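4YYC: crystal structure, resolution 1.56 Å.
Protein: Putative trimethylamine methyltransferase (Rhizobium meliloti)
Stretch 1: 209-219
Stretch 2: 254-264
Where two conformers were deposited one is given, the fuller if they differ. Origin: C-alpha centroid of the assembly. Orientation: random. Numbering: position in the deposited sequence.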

HETATM    1  N   MSE A 209     -26.090  -5.648  -7.034  1.00 15.32           N
HETATM    2  CA  MSE A 209     -26.482  -6.037  -5.680  1.00 15.51           C
HETATM    3  C   MSE A 209     -27.919  -5.674  -5.442  1.00 15.74           C
HETATM    4  O   MSE A 209     -28.473  -4.763  -6.063  1.00 16.58           O
ATOM      5  N   GLY A 210     -28.539  -6.357  -4.493  1.00 15.73           N
ATOM      6  CA  GLY A 210     -29.940  -6.174  -4.201  1.00 15.85           C
ATOM      7  C   GLY A 210     -30.248  -5.291  -3.035  1.00 16.03           C
ATOM      8  O   GLY A 210     -29.371  -4.839  -2.303  1.00 15.66           O
ATOM      9  N   SER A 211     -31.543  -4.999  -2.864  1.00 16.05           N
ATOM     10  CA  SER A 211     -31.970  -4.138  -1.759  1.00 16.40           C
ATOM     11  C   SER A 211     -32.074  -4.983  -0.493  1.00 16.41           C
ATOM     12  O   SER A 211     -32.560  -6.138  -0.552  1.00 16.53           O
ATOM     13  N   VAL A 212     -31.667  -4.397   0.632  1.00 16.20           N
ATOM     14  CA  VAL A 212     -31.711  -5.077   1.927  1.00 16.59           C
ATOM     15  C   VAL A 212     -32.413  -4.287   2.992  1.00 17.36           C
ATOM     16  O   VAL A 212     -32.439  -4.685   4.143  1.00 18.25           O
ATOM     17  N   THR A 213     -33.056  -3.183   2.601  1.00 17.45           N
ATOM     18  CA  THR A 213     -33.569  -2.251   3.580  1.00 17.98           C
ATOM     19  C   THR A 213     -34.898  -2.660   4.195  1.00 18.20           C
ATOM     20  O   THR A 213     -35.283  -2.116   5.223  1.00 18.93           O
ATOM     21  N   ALA A 214     -35.605  -3.559   3.554  1.00 18.23           N
ATOM     22  CA  ALA A 214     -36.806  -4.253   4.155  1.00 19.04           C
ATOM     23  C   ALA A 214     -37.004  -5.565   3.429  1.00 19.56           C
ATOM     24  O   ALA A 214     -36.640  -5.721   2.254  1.00 18.92           O
ATOM     25  N   PRO A 215     -37.613  -6.563   4.098  1.00 20.98           N
ATOM     26  CA  PRO A 215     -37.761  -7.837   3.378  1.00 21.06           C
ATOM     27  C   PRO A 215     -38.578  -7.759   2.089  1.00 21.11           C
ATOM     28  O   PRO A 215     -38.263  -8.422   1.115  1.00 20.20           O
ATOM     29  N   GLU A 216     -39.627  -6.957   2.078  1.00 21.53           N
ATOM     30  CA  GLU A 216     -40.426  -6.792   0.874  1.00 22.88           C
ATOM     31  C   GLU A 216     -39.623  -6.201  -0.300  1.00 21.11           C
ATOM     32  O   GLU A 216     -39.933  -6.457  -1.467  1.00 20.38           O
ATOM     33  N   ARG A 217     -38.594  -5.427   0.034  1.00 19.84           N
ATOM     34  CA  ARG A 217     -37.698  -4.844  -0.974  1.00 18.92           C
ATOM     35  C   ARG A 217     -36.746  -5.865  -1.531  1.00 18.61           C
ATOM     36  O   ARG A 217     -36.435  -5.842  -2.729  1.00 18.64           O
ATOM     37  N   ALA A 218     -36.325  -6.804  -0.686  1.00 18.05           N
ATOM     38  CA  ALA A 218     -35.587  -7.958  -1.172  1.00 18.04           C
ATOM     39  C   ALA A 218     -36.486  -8.793  -2.071  1.00 18.48           C
ATOM     40  O   ALA A 218     -36.037  -9.276  -3.115  1.00 18.27           O
ATOM     41  N   GLU A 219     -37.760  -8.989  -1.695  1.00 19.24           N
ATOM     42  CA  GLU A 219     -38.681  -9.720  -2.562  0.50 20.04           C
ATOM     43  C   GLU A 219     -38.840  -9.011  -3.905  1.00 19.72           C
ATOM     44  O   GLU A 219     -38.820  -9.648  -4.970  1.00 19.45           O
ATOM     45  N   GLU A 254     -33.668  -7.867  13.119  1.00 23.76           N
ATOM     46  CA  GLU A 254     -34.788  -8.259  12.299  1.00 25.06           C
ATOM     47  C   GLU A 254     -34.679  -7.919  10.804  1.00 22.52           C
ATOM     48  O   GLU A 254     -34.984  -8.740   9.944  1.00 21.16           O
ATOM     49  N   THR A 255     -34.322  -6.694  10.486  1.00 22.17           N
ATOM     50  CA  THR A 255     -34.285  -6.287   9.080  1.00 21.62           C
ATOM     51  C   THR A 255     -33.269  -7.074   8.290  1.00 20.39           C
ATOM     52  O   THR A 255     -33.556  -7.567   7.191  1.00 19.55           O
HETATM   53  N   MSE A 256     -32.064  -7.171   8.848  1.00 20.50           N
HETATM   54  CA  MSE A 256     -31.010  -7.937   8.206  1.00 20.22           C
HETATM   55  C   MSE A 256     -31.318  -9.393   8.078  1.00 19.36           C
HETATM   56  O   MSE A 256     -31.114  -9.982   7.018  1.00 18.44           O
ATOM     57  N   LEU A 257     -31.842  -9.987   9.136  1.00 18.98           N
ATOM     58  CA  LEU A 257     -32.264 -11.396   9.079  1.00 19.11           C
ATOM     59  C   LEU A 257     -33.366 -11.593   8.062  1.00 19.30           C
ATOM     60  O   LEU A 257     -33.383 -12.590   7.350  1.00 18.64           O
ATOM     61  N   GLY A 258     -34.290 -10.637   7.966  1.00 19.09           N
ATOM     62  CA  GLY A 258     -35.381 -10.729   6.997  1.00 19.56           C
ATOM     63  C   GLY A 258     -34.925 -10.709   5.555  1.00 19.32           C
ATOM     64  O   GLY A 258     -35.415 -11.506   4.750  1.00 19.95           O
ATOM     65  N   ALA A 259     -33.960  -9.836   5.237  1.00 18.59           N
ATOM     66  CA  ALA A 259     -33.387  -9.844   3.897  1.00 18.46           C
ATOM     67  C   ALA A 259     -32.612 -11.143   3.625  1.00 18.33           C
ATOM     68  O   ALA A 259     -32.739 -11.709   2.542  1.00 18.61           O
ATOM     69  N   ALA A 260     -31.860 -11.612   4.615  1.00 18.18           N
ATOM     70  CA  ALA A 260     -31.099 -12.854   4.471  1.00 18.62           C
ATOM     71  C   ALA A 260     -32.012 -14.017   4.158  1.00 18.60           C
ATOM     72  O   ALA A 260     -31.711 -14.832   3.273  1.00 18.74           O
ATOM     73  N   LYS A 261     -33.162 -14.077   4.852  1.00 19.01           N
ATOM     74  CA  LYS A 261     -34.108 -15.175   4.604  1.00 20.00           C
ATOM     75  C   LYS A 261     -34.647 -15.149   3.147  1.00 20.27           C
ATOM     76  O   LYS A 261     -34.737 -16.213   2.482  1.00 21.92           O
ATOM     77  N   VAL A 262     -34.961 -13.961   2.638  1.00 19.30           N
ATOM     78  CA  VAL A 262     -35.442 -13.885   1.265  1.00 18.91           C
ATOM     79  C   VAL A 262     -34.383 -14.346   0.280  1.00 18.40           C
ATOM     80  O   VAL A 262     -34.618 -15.199  -0.553  1.00 18.69           O
ATOM     81  N   TYR A 263     -33.200 -13.739   0.353  1.00 17.69           N
ATOM     82  CA  TYR A 263     -32.172 -14.069  -0.596  1.00 17.54           C
ATOM     83  C   TYR A 263     -31.702 -15.512  -0.527  1.00 18.04           C
ATOM     84  O   TYR A 263     -31.581 -16.168  -1.584  1.00 18.23           O
ATOM     85  N   ALA A 264     -31.522 -16.046   0.688  1.00 18.16           N
ATOM     86  CA  ALA A 264     -31.131 -17.454   0.809  1.00 19.07           C
ATOM     87  C   ALA A 264     -32.191 -18.398   0.252  1.00 20.29           C
ATOM     88  O   ALA A 264     -31.837 -19.420  -0.299  1.00 22.15           O
TER

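Two helices running nearly the same way can approach closely when small residues line their shared face, and this methyltransferase offers a compact example. Helix 215-219 crosses helix 254-264 at -22°, their axes 8.4 Å apart. At the centre Ala218 points toward its neighbour, its CB lying 3.8 Å from Val262 CG1 and 3.5 Å from Tyr263 CE2. Val262, a t rotamer, also points in; its CG2 lies 4.4 Å from Pro215 CB. Gly258 leaves room for that proline, since an ideal CB on the glycine would come within 2.9 Å of Pro215 CG.

Ahead of the helix, Val212 (m) extends the apolar layer. Its CB meets Ala259 CB at 4.0 Å, its CG1 lies 3.9 Å from Tyr263 CE2, and its CG2 is 4.0 Å from CE of selenomethionine Met256. The Met256 CA-to-CB bond points away, yet its m, m side chain brings the end back. Thr255 (m) places CG2 3.4 Å from Thr213 O.

The polar edge rests on Tyr263. Its m rotamer carries OH to the loop, where it donates a 2.6 Å hydrogen bond to Ser211 O, near the ring plane. Gly210 suits this approach: an ideal CB there would sit 2.4 Å from Tyr263 OH. Farther out, Arg217 NH1 donates to Thr213 OG1 at 3.0 Å, tying helix to loop within the first stretch.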

HETATM    1  CB  MSE A 209     -25.600  -5.300  -4.653  1.00 15.34           C
HETATM    2  CG  MSE A 209     -24.128  -5.655  -4.773  1.00 15.47           C
HETATM    3 SE   MSE A 209     -23.056  -4.567  -3.549  1.00 16.19          SE
HETATM    4  CE  MSE A 209     -23.445  -5.548  -1.922  1.00 16.22           C
ATOM      5  CB  SER A 211     -33.329  -3.519  -2.044  1.00 17.31           C
ATOM      6  OG  SER A 211     -33.780  -2.745  -0.929  1.00 18.18           O
ATOM      7  CB  VAL A 212     -30.315  -5.550   2.395  1.00 16.16           C
ATOM      8  CG1 VAL A 212     -29.770  -6.603   1.452  1.00 16.15           C
ATOM      9  CG2 VAL A 212     -29.375  -4.394   2.534  1.00 16.18           C
ATOM     10  CB  THR A 213     -33.632  -0.839   3.051  1.00 18.12           C
ATOM     11  OG1 THR A 213     -34.457  -0.795   1.896  1.00 18.71           O
ATOM     12  CG2 THR A 213     -32.233  -0.375   2.737  1.00 18.15           C
ATOM     13  CB  ALA A 214     -38.035  -3.397   4.024  1.00 19.56           C
ATOM     14  CB  PRO A 215     -38.392  -8.780   4.416  1.00 22.60           C
ATOM     15  CG  PRO A 215     -38.306  -8.064   5.720  1.00 23.27           C
ATOM     16  CD  PRO A 215     -37.898  -6.641   5.534  1.00 22.17           C
ATOM     17  CB  GLU A 216     -41.699  -5.972   1.171  1.00 25.42           C
ATOM     18  CG  GLU A 216     -41.444  -4.565   1.684  1.00 27.62           C
ATOM     19  CD  GLU A 216     -41.421  -4.406   3.227  1.00 30.32           C
ATOM     20  OE1 GLU A 216     -41.120  -5.384   4.003  1.00 29.46           O
ATOM     21  OE2 GLU A 216     -41.743  -3.235   3.656  1.00 34.20           O
ATOM     22  CB  ARG A 217     -36.966  -3.620  -0.417  1.00 18.55           C
ATOM     23  CG  ARG A 217     -37.931  -2.562   0.056  1.00 18.95           C
ATOM     24  CD  ARG A 217     -37.313  -1.406   0.755  1.00 19.09           C
ATOM     25  NE  ARG A 217     -38.353  -0.636   1.412  1.00 19.73           N
ATOM     26  CZ  ARG A 217     -38.170   0.182   2.447  1.00 20.43           C
ATOM     27  NH1 ARG A 217     -36.969   0.443   2.957  1.00 20.66           N
ATOM     28  NH2 ARG A 217     -39.236   0.777   2.950  1.00 21.68           N
ATOM     29  CB  ALA A 218     -35.022  -8.753  -0.001  1.00 17.85           C
ATOM     30  CB  GLU A 219     -40.029  -9.918  -1.851  0.50 21.24           C
ATOM     31  CG  GLU A 219     -39.917 -10.913  -0.707  0.50 22.34           C
ATOM     32  CD  GLU A 219     -41.141 -10.959   0.177  0.50 23.90           C
ATOM     33  OE1 GLU A 219     -42.002 -10.073   0.059  0.50 25.09           O
ATOM     34  OE2 GLU A 219     -41.249 -11.922   0.969  0.50 25.73           O
ATOM     35  CB  GLU A 254     -36.025  -7.577  12.903  1.00 29.04           C
ATOM     36  CG  GLU A 254     -37.343  -7.843  12.240  1.00 32.89           C
ATOM     37  CD  GLU A 254     -38.494  -7.223  13.009  1.00 34.85           C
ATOM     38  OE1 GLU A 254     -38.311  -6.188  13.688  1.00 38.00           O
ATOM     39  OE2 GLU A 254     -39.590  -7.798  12.934  1.00 41.15           O
ATOM     40  CB  THR A 255     -34.014  -4.793   8.948  1.00 22.39           C
ATOM     41  OG1 THR A 255     -35.071  -4.131   9.634  1.00 24.34           O
ATOM     42  CG2 THR A 255     -34.030  -4.380   7.465  1.00 22.21           C
HETATM   43  CB  MSE A 256     -29.650  -7.686   8.901  1.00 21.78           C
HETATM   44  CG  MSE A 256     -29.152  -6.256   8.773  1.00 23.57           C
HETATM   45 SE   MSE A 256     -28.684  -5.786   6.918  1.00 27.08          SE
HETATM   46  CE  MSE A 256     -30.389  -4.911   6.418  1.00 25.60           C
ATOM     47  CB  LEU A 257     -32.695 -11.869  10.460  1.00 19.81           C
ATOM     48  CG  LEU A 257     -31.605 -12.002  11.502  1.00 19.90           C
ATOM     49  CD1 LEU A 257     -32.217 -12.213  12.865  1.00 20.39           C
ATOM     50  CD2 LEU A 257     -30.593 -13.086  11.166  1.00 19.95           C
ATOM     51  CB  ALA A 259     -32.482  -8.652   3.681  1.00 18.35           C
ATOM     52  CB  ALA A 260     -30.280 -13.143   5.726  1.00 18.57           C
ATOM     53  CB  LYS A 261     -35.257 -15.173   5.624  1.00 20.63           C
ATOM     54  CG  LYS A 261     -34.776 -15.492   7.019  1.00 21.24           C
ATOM     55  CD  LYS A 261     -35.850 -15.636   8.082  1.00 22.65           C
ATOM     56  CE  LYS A 261     -36.649 -14.402   8.326  1.00 23.64           C
ATOM     57  NZ  LYS A 261     -37.642 -14.671   9.418  1.00 24.93           N
ATOM     58  CB  VAL A 262     -35.889 -12.449   0.902  1.00 18.72           C
ATOM     59  CG1 VAL A 262     -36.203 -12.304  -0.591  1.00 19.01           C
ATOM     60  CG2 VAL A 262     -37.041 -11.989   1.791  1.00 19.16           C
ATOM     61  CB  TYR A 263     -31.011 -13.090  -0.458  1.00 16.89           C
ATOM     62  CG  TYR A 263     -31.397 -11.699  -0.969  1.00 16.53           C
ATOM     63  CD1 TYR A 263     -31.866 -11.546  -2.260  1.00 16.85           C
ATOM     64  CD2 TYR A 263     -31.305 -10.563  -0.173  1.00 16.12           C
ATOM     65  CE1 TYR A 263     -32.193 -10.301  -2.769  1.00 16.55           C
ATOM     66  CE2 TYR A 263     -31.659  -9.321  -0.687  1.00 16.12           C
ATOM     67  CZ  TYR A 263     -32.086  -9.213  -1.975  1.00 16.29           C
ATOM     68  OH  TYR A 263     -32.417  -7.971  -2.456  1.00 16.44           O
ATOM     69  CB  ALA A 264     -30.764 -17.797   2.241  1.00 18.83           C
TER